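Cell division protein FtsI/penicillin binding protein 2 (Legionella pneumophila subsp. pneumophila ATCC 43290, PDB 4ZTK) probably cross-links peptidoglycan stem peptides during cell division, through the D,D-transpeptidase domain of a penicillin-binding protein. Local coordinates at residues 39-44 against 278-283; 160-165 against 183-188. One frame throughout, in Å; residues are numbered along the deposited sequence.

Contact 1 (39-44 with 278-283) lies at the end of the five-stranded antiparallel sheet, where strand 43-49 pairs with strand 274-281. Contact 2 (160-165 with 183-188) belongs to the helical part of the domain and joins the loops that flank helix 172-181. Their centres are 22 Å apart and their nearest atoms about 8 Å, so they do not touch. Along the chain contact 2 is nested inside the long loop that contact 1 closes: the chain leaves the sheet after its first two strands, builds most of its helices and returns for the last three. Such an insertion of helices into one sheet is the plan of the penicillin-binding transpeptidase and beta-lactamase clan.

Contact 1: 39-44 against 278-283; sequences YHAKSG and VVIEEG
Ser43 and Glu281 form an antiparallel hydrogen-bonded pair, Glu281 N donating to Ser43 O at 2.8 Å, and their side chains meet again on one face of the sheet. Ser43 OG, placed between the backbone N and carbonyl carbon (chi1 74°), gives a 2.5 Å hydrogen bond to the anti lone pair of Glu281 OE2. OE1 forms a salt bridge with Arg74, giving the buried carboxylate a partner on each oxygen; Ser43 OG is also bonded by Trp71 NE1. Next to it, Lys42 and Ser43 both face Glu281 in a classic beta bulge: Glu281 O takes a 2.8 Å bond from Lys42 N, nearly along the C=O axis though bent at the hydrogen (134°), and a weak one from Ser43 N. On the other face the packing is apolar and close. Ile280 CG2 lies 3.6 Å from Ala41 CB and also touches Tyr39 CD2, the isoleucine and tyrosine side chains crossing at about a right angle, and the tyrosine OH hydrogen-bonds to Leu298 O in helix 295-310. Gly44 forms the next, non-hydrogen-bonded pair with Ile280, and its CA comes to 3.2 Å from Val279 O in a CA-H...O contact. The partly exposed side is looser. The extended Lys42 runs alongside Glu281, pointing the same way, and brushes Glu282 OE2 with its CD at 3.3 Å. Its NZ stays 4.1 Å from both Glu281 OE1 and Glu282 OE2, too far for an ion pair, so any attraction is probably weak. Helix 22-38 ends just before, in a Schellman motif at His40. The arrangement sets the N-terminal strand 43-49 next to the C-terminal strand 274-281 inside the five-stranded sheet of the penicillin-binding transpeptidase fold.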
loop_
_atom_site.group_PDB
_atom_site.type_symbol
_atom_site.label_atom_id
_atom_site.label_comp_id
_atom_site.label_asym_id
_atom_site.label_seq_id
_atom_site.Cartn_x
_atom_site.Cartn_y
_atom_site.Cartn_z
ATOM N N TYR A 39 -7.902 -0.870 -18.471
ATOM C CA TYR A 39 -6.693 -1.670 -18.318
ATOM C C TYR A 39 -6.903 -3.111 -18.763
ATOM O O TYR A 39 -5.999 -3.939 -18.624
ATOM C CB TYR A 39 -6.245 -1.674 -16.854
ATOM C CG TYR A 39 -5.744 -0.347 -16.328
ATOM C CD1 TYR A 39 -5.193 0.604 -17.178
ATOM C CD2 TYR A 39 -5.807 -0.054 -14.970
ATOM C CE1 TYR A 39 -4.722 1.817 -16.688
ATOM C CE2 TYR A 39 -5.343 1.152 -14.471
ATOM C CZ TYR A 39 -4.802 2.083 -15.334
ATOM O OH TYR A 39 -4.341 3.280 -14.839
ATOM N N HIS A 40 -8.092 -3.407 -19.289
ATOM C CA HIS A 40 -8.474 -4.778 -19.624
ATOM C C HIS A 40 -8.166 -5.721 -18.465
ATOM O O HIS A 40 -7.730 -6.848 -18.674
ATOM C CB HIS A 40 -7.743 -5.262 -20.878
ATOM C CG HIS A 40 -7.956 -4.393 -22.077
ATOM N ND1 HIS A 40 -7.001 -3.514 -22.542
ATOM C CD2 HIS A 40 -9.020 -4.263 -22.907
ATOM C CE1 HIS A 40 -7.463 -2.885 -23.607
ATOM N NE2 HIS A 40 -8.687 -3.320 -23.848
ATOM N N ALA A 41 -8.375 -5.243 -17.245
ATOM C CA ALA A 41 -7.979 -5.989 -16.059
ATOM C C ALA A 41 -8.952 -7.117 -15.743
ATOM O O ALA A 41 -10.133 -7.054 -16.088
ATOM C CB ALA A 41 -7.860 -5.055 -14.873
ATOM N N LYS A 42 -8.449 -8.149 -15.077
ATOM C CA LYS A 42 -9.306 -9.223 -14.599
ATOM C C LYS A 42 -10.226 -8.689 -13.506
ATOM O O LYS A 42 -11.421 -8.978 -13.489
ATOM C CB LYS A 42 -8.469 -10.389 -14.075
ATOM C CG LYS A 42 -9.298 -11.574 -13.598
ATOM C CD LYS A 42 -8.408 -12.716 -13.134
ATOM C CE LYS A 42 -9.239 -13.895 -12.657
ATOM N NZ LYS A 42 -8.394 -14.938 -12.009
ATOM N N SER A 43 -9.656 -7.904 -12.595
ATOM C CA SER A 43 -10.438 -7.231 -11.564
ATOM C C SER A 43 -9.694 -6.021 -11.014
ATOM O O SER A 43 -8.543 -5.764 -11.365
ATOM C CB SER A 43 -10.772 -8.186 -10.416
ATOM O OG SER A 43 -9.629 -8.422 -9.610
ATOM N N GLY A 44 -10.355 -5.284 -10.135
ATOM C CA GLY A 44 -9.723 -4.155 -9.489
ATOM C C GLY A 44 -10.530 -3.720 -8.292
ATOM O O GLY A 44 -11.729 -3.977 -8.221
ATOM N N VAL A 278 -5.263 1.227 -3.951
ATOM C CA VAL A 278 -5.745 0.804 -5.258
ATOM C C VAL A 278 -5.029 -0.477 -5.658
ATOM O O VAL A 278 -3.801 -0.556 -5.582
ATOM C CB VAL A 278 -5.464 1.870 -6.340
ATOM C CG1 VAL A 278 -5.852 1.350 -7.709
ATOM C CG2 VAL A 278 -6.199 3.164 -6.028
ATOM N N VAL A 279 -5.791 -1.483 -6.072
ATOM C CA VAL A 279 -5.201 -2.715 -6.577
ATOM C C VAL A 279 -5.868 -3.114 -7.884
ATOM O O VAL A 279 -7.092 -3.208 -7.963
ATOM C CB VAL A 279 -5.312 -3.878 -5.560
ATOM C CG1 VAL A 279 -4.810 -5.182 -6.177
ATOM C CG2 VAL A 279 -4.529 -3.554 -4.304
ATOM N N ILE A 280 -5.052 -3.327 -8.909
ATOM C CA ILE A 280 -5.536 -3.751 -10.215
ATOM C C ILE A 280 -4.995 -5.148 -10.458
ATOM O O ILE A 280 -3.821 -5.406 -10.190
ATOM C CB ILE A 280 -5.003 -2.836 -11.342
ATOM C CG1 ILE A 280 -5.266 -1.359 -11.029
ATOM C CG2 ILE A 280 -5.585 -3.244 -12.691
ATOM C CD1 ILE A 280 -6.734 -0.999 -10.884
ATOM N N GLU A 281 -5.831 -6.048 -10.962
ATOM C CA GLU A 281 -5.393 -7.423 -11.199
ATOM C C GLU A 281 -5.319 -7.769 -12.683
ATOM O O GLU A 281 -6.320 -7.710 -13.390
ATOM C CB GLU A 281 -6.310 -8.413 -10.480
ATOM C CG GLU A 281 -5.923 -9.863 -10.686
ATOM C CD GLU A 281 -6.928 -10.823 -10.075
ATOM O OE1 GLU A 281 -6.552 -11.988 -9.826
ATOM O OE2 GLU A 281 -8.091 -10.416 -9.847
ATOM N N GLU A 282 -4.123 -8.138 -13.135
ATOM C CA GLU A 282 -3.881 -8.496 -14.529
ATOM C C GLU A 282 -4.263 -7.378 -15.484
ATOM O O GLU A 282 -4.810 -7.627 -16.555
ATOM C CB GLU A 282 -4.615 -9.783 -14.906
ATOM C CG GLU A 282 -4.104 -11.016 -14.187
ATOM C CD GLU A 282 -4.859 -12.268 -14.584
ATOM O OE1 GLU A 282 -5.186 -12.410 -15.783
ATOM O OE2 GLU A 282 -5.134 -13.104 -13.695
ATOM N N GLY A 283 -3.980 -6.143 -15.091
ATOM C CA GLY A 283 -4.213 -5.009 -15.966
ATOM C C GLY A 283 -2.985 -4.711 -16.804
ATOM O O GLY A 283 -1.876 -5.155 -16.484
#

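Contact 2: 160-165 against 183-188; sequences FDMNSW and ENIPVT
Two loops of the helical region, one before and one after helix 172-181, meet where Trp165 lies against Pro186. Pro186 CB sits over the six-membered ring in a CH-pi contact, 3.7 Å from its centroid and 13° off the normal, while CD covers the same indole nearer its rim, 3.6 Å from CE3. The backbone of Asn184 runs past the ring edge, and its side chain reaches back: ND2 donates to Trp165 O at 3.1 Å, approaching nearly in line with its C=O, while that oxygen lies 26° out of the Asn184 amide plane. Pro186 CG touches Asp161 OD2 at 3.4 Å. That aspartate holds its own loop in an Asx turn, OD1 accepting from both Asn163 N and Ser164 N. Deeper in, Ile185 CG2 approaches Phe160 CD1, and Ile185 CD1 meets the selenium of Met162 (SE) at 3.8 Å; chi2 (-63°) bends the selenomethionine chain and brings SE there. Val187 CG1 lies at the edge of the Phe160 ring, which also meets Phe85 edge-to-face. Water 2 bridges the backbones, accepting from Asp161 N at 2.7 Å and donating to Pro186 O. Water 1 lies between Asp161 O and Asn184 O, 2.7 Å from the latter. One direct side-chain bond, water-bridged backbones and a CH-pi contact imply two irregular loops joined chiefly by apolar packing, with water matching their polar groups.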
loop_
_atom_site.group_PDB
_atom_site.type_symbol
_atom_site.label_atom_id
_atom_site.label_comp_id
_atom_site.label_asym_id
_atom_site.label_seq_id
_atom_site.Cartn_x
_atom_site.Cartn_y
_atom_site.Cartn_z
ATOM N N PHE A 160 0.378 -6.234 10.633
ATOM C CA PHE A 160 0.767 -7.294 9.710
ATOM C C PHE A 160 0.862 -8.660 10.392
ATOM O O PHE A 160 1.353 -8.782 11.515
ATOM C CB PHE A 160 2.093 -6.964 9.014
ATOM C CG PHE A 160 2.003 -5.810 8.068
ATOM C CD1 PHE A 160 1.525 -5.992 6.780
ATOM C CD2 PHE A 160 2.383 -4.538 8.465
ATOM C CE1 PHE A 160 1.433 -4.924 5.898
ATOM C CE2 PHE A 160 2.295 -3.462 7.589
ATOM C CZ PHE A 160 1.817 -3.655 6.304
ATOM N N ASP A 161 0.391 -9.685 9.691
ATOM C CA ASP A 161 0.526 -11.066 10.134
ATOM C C ASP A 161 1.956 -11.546 9.894
ATOM O O ASP A 161 2.340 -11.829 8.765
ATOM C CB ASP A 161 -0.458 -11.942 9.356
ATOM C CG ASP A 161 -0.395 -13.414 9.748
ATOM O OD1 ASP A 161 0.491 -13.833 10.528
ATOM O OD2 ASP A 161 -1.258 -14.163 9.253
HETATM N N MSE A 162 2.737 -11.649 10.961
HETATM C CA MSE A 162 4.099 -12.156 10.856
HETATM C C MSE A 162 4.179 -13.556 11.454
HETATM O O MSE A 162 5.233 -13.986 11.925
HETATM C CB MSE A 162 5.066 -11.212 11.565
HETATM C CG MSE A 162 4.920 -9.766 11.120
HETATM SE SE MSE A 162 5.325 -9.524 9.223
HETATM C CE MSE A 162 7.266 -9.709 9.325
ATOM N N ASN A 163 3.053 -14.265 11.427
ATOM C CA ASN A 163 2.978 -15.595 12.029
ATOM C C ASN A 163 2.568 -16.704 11.064
ATOM O O ASN A 163 3.196 -17.755 11.036
ATOM C CB ASN A 163 2.050 -15.583 13.245
ATOM C CG ASN A 163 2.733 -15.059 14.494
ATOM O OD1 ASN A 163 2.861 -13.849 14.685
ATOM N ND2 ASN A 163 3.175 -15.973 15.355
ATOM N N SER A 164 1.521 -16.469 10.279
ATOM C CA SER A 164 0.996 -17.490 9.372
ATOM C C SER A 164 2.064 -18.054 8.455
ATOM O O SER A 164 2.432 -19.222 8.559
ATOM C CB SER A 164 -0.133 -16.923 8.517
ATOM O OG SER A 164 -1.219 -16.509 9.322
ATOM N N TRP A 165 2.555 -17.209 7.556
ATOM C CA TRP A 165 3.560 -17.614 6.586
ATOM C C TRP A 165 4.964 -17.445 7.165
ATOM O O TRP A 165 5.717 -16.566 6.742
ATOM C CB TRP A 165 3.403 -16.801 5.292
ATOM C CG TRP A 165 2.055 -16.964 4.607
ATOM C CD1 TRP A 165 1.085 -17.880 4.909
ATOM C CD2 TRP A 165 1.537 -16.183 3.514
ATOM N NE1 TRP A 165 0.004 -17.722 4.072
ATOM C CE2 TRP A 165 0.255 -16.688 3.209
ATOM C CE3 TRP A 165 2.034 -15.109 2.765
ATOM C CZ2 TRP A 165 -0.537 -16.155 2.186
ATOM C CZ3 TRP A 165 1.244 -14.581 1.751
ATOM C CH2 TRP A 165 -0.025 -15.105 1.471
ATOM N N GLU A 183 6.750 -10.831 0.546
ATOM C CA GLU A 183 6.486 -12.132 -0.058
ATOM C C GLU A 183 5.779 -13.106 0.897
ATOM O O GLU A 183 4.832 -13.793 0.504
ATOM C CB GLU A 183 7.808 -12.734 -0.553
ATOM C CG GLU A 183 7.674 -14.012 -1.357
ATOM C CD GLU A 183 8.998 -14.457 -1.959
ATOM O OE1 GLU A 183 9.559 -15.472 -1.492
ATOM O OE2 GLU A 183 9.479 -13.789 -2.898
ATOM N N ASN A 184 6.232 -13.167 2.146
ATOM C CA ASN A 184 5.653 -14.110 3.109
ATOM C C ASN A 184 4.665 -13.464 4.085
ATOM O O ASN A 184 4.637 -13.799 5.273
ATOM C CB ASN A 184 6.749 -14.873 3.871
ATOM C CG ASN A 184 7.587 -13.971 4.771
ATOM O OD1 ASN A 184 7.917 -12.840 4.409
ATOM N ND2 ASN A 184 7.930 -14.474 5.958
ATOM N N ILE A 185 3.850 -12.542 3.582
ATOM C CA ILE A 185 2.927 -11.810 4.441
ATOM C C ILE A 185 1.534 -11.732 3.820
ATOM O O ILE A 185 1.340 -11.059 2.814
ATOM C CB ILE A 185 3.446 -10.386 4.731
ATOM C CG1 ILE A 185 4.880 -10.431 5.273
ATOM C CG2 ILE A 185 2.531 -9.672 5.711
ATOM C CD1 ILE A 185 5.517 -9.068 5.465
ATOM N N PRO A 186 0.560 -12.430 4.420
ATOM C CA PRO A 186 -0.830 -12.372 3.953
ATOM C C PRO A 186 -1.525 -11.091 4.413
ATOM O O PRO A 186 -1.546 -10.800 5.609
ATOM C CB PRO A 186 -1.471 -13.587 4.629
ATOM C CG PRO A 186 -0.687 -13.764 5.894
ATOM C CD PRO A 186 0.723 -13.332 5.576
ATOM N N VAL A 187 -2.067 -10.326 3.468
ATOM C CA VAL A 187 -2.868 -9.154 3.802
ATOM C C VAL A 187 -4.216 -9.199 3.089
ATOM O O VAL A 187 -4.422 -9.990 2.170
ATOM C CB VAL A 187 -2.147 -7.815 3.456
ATOM C CG1 VAL A 187 -0.814 -7.709 4.184
ATOM C CG2 VAL A 187 -1.955 -7.660 1.945
ATOM N N THR A 188 -5.141 -8.364 3.541
ATOM C CA THR A 188 -6.363 -8.101 2.801
ATOM C C THR A 188 -6.366 -6.616 2.487
ATOM O O THR A 188 -5.509 -5.877 2.977
ATOM C CB THR A 188 -7.623 -8.442 3.620
ATOM O OG1 THR A 188 -7.648 -7.649 4.812
ATOM C CG2 THR A 188 -7.648 -9.922 3.993
HETATM O O HOH W 1 3.746 -14.332 7.774
HETATM O O HOH W 2 -1.002 -9.175 7.397
#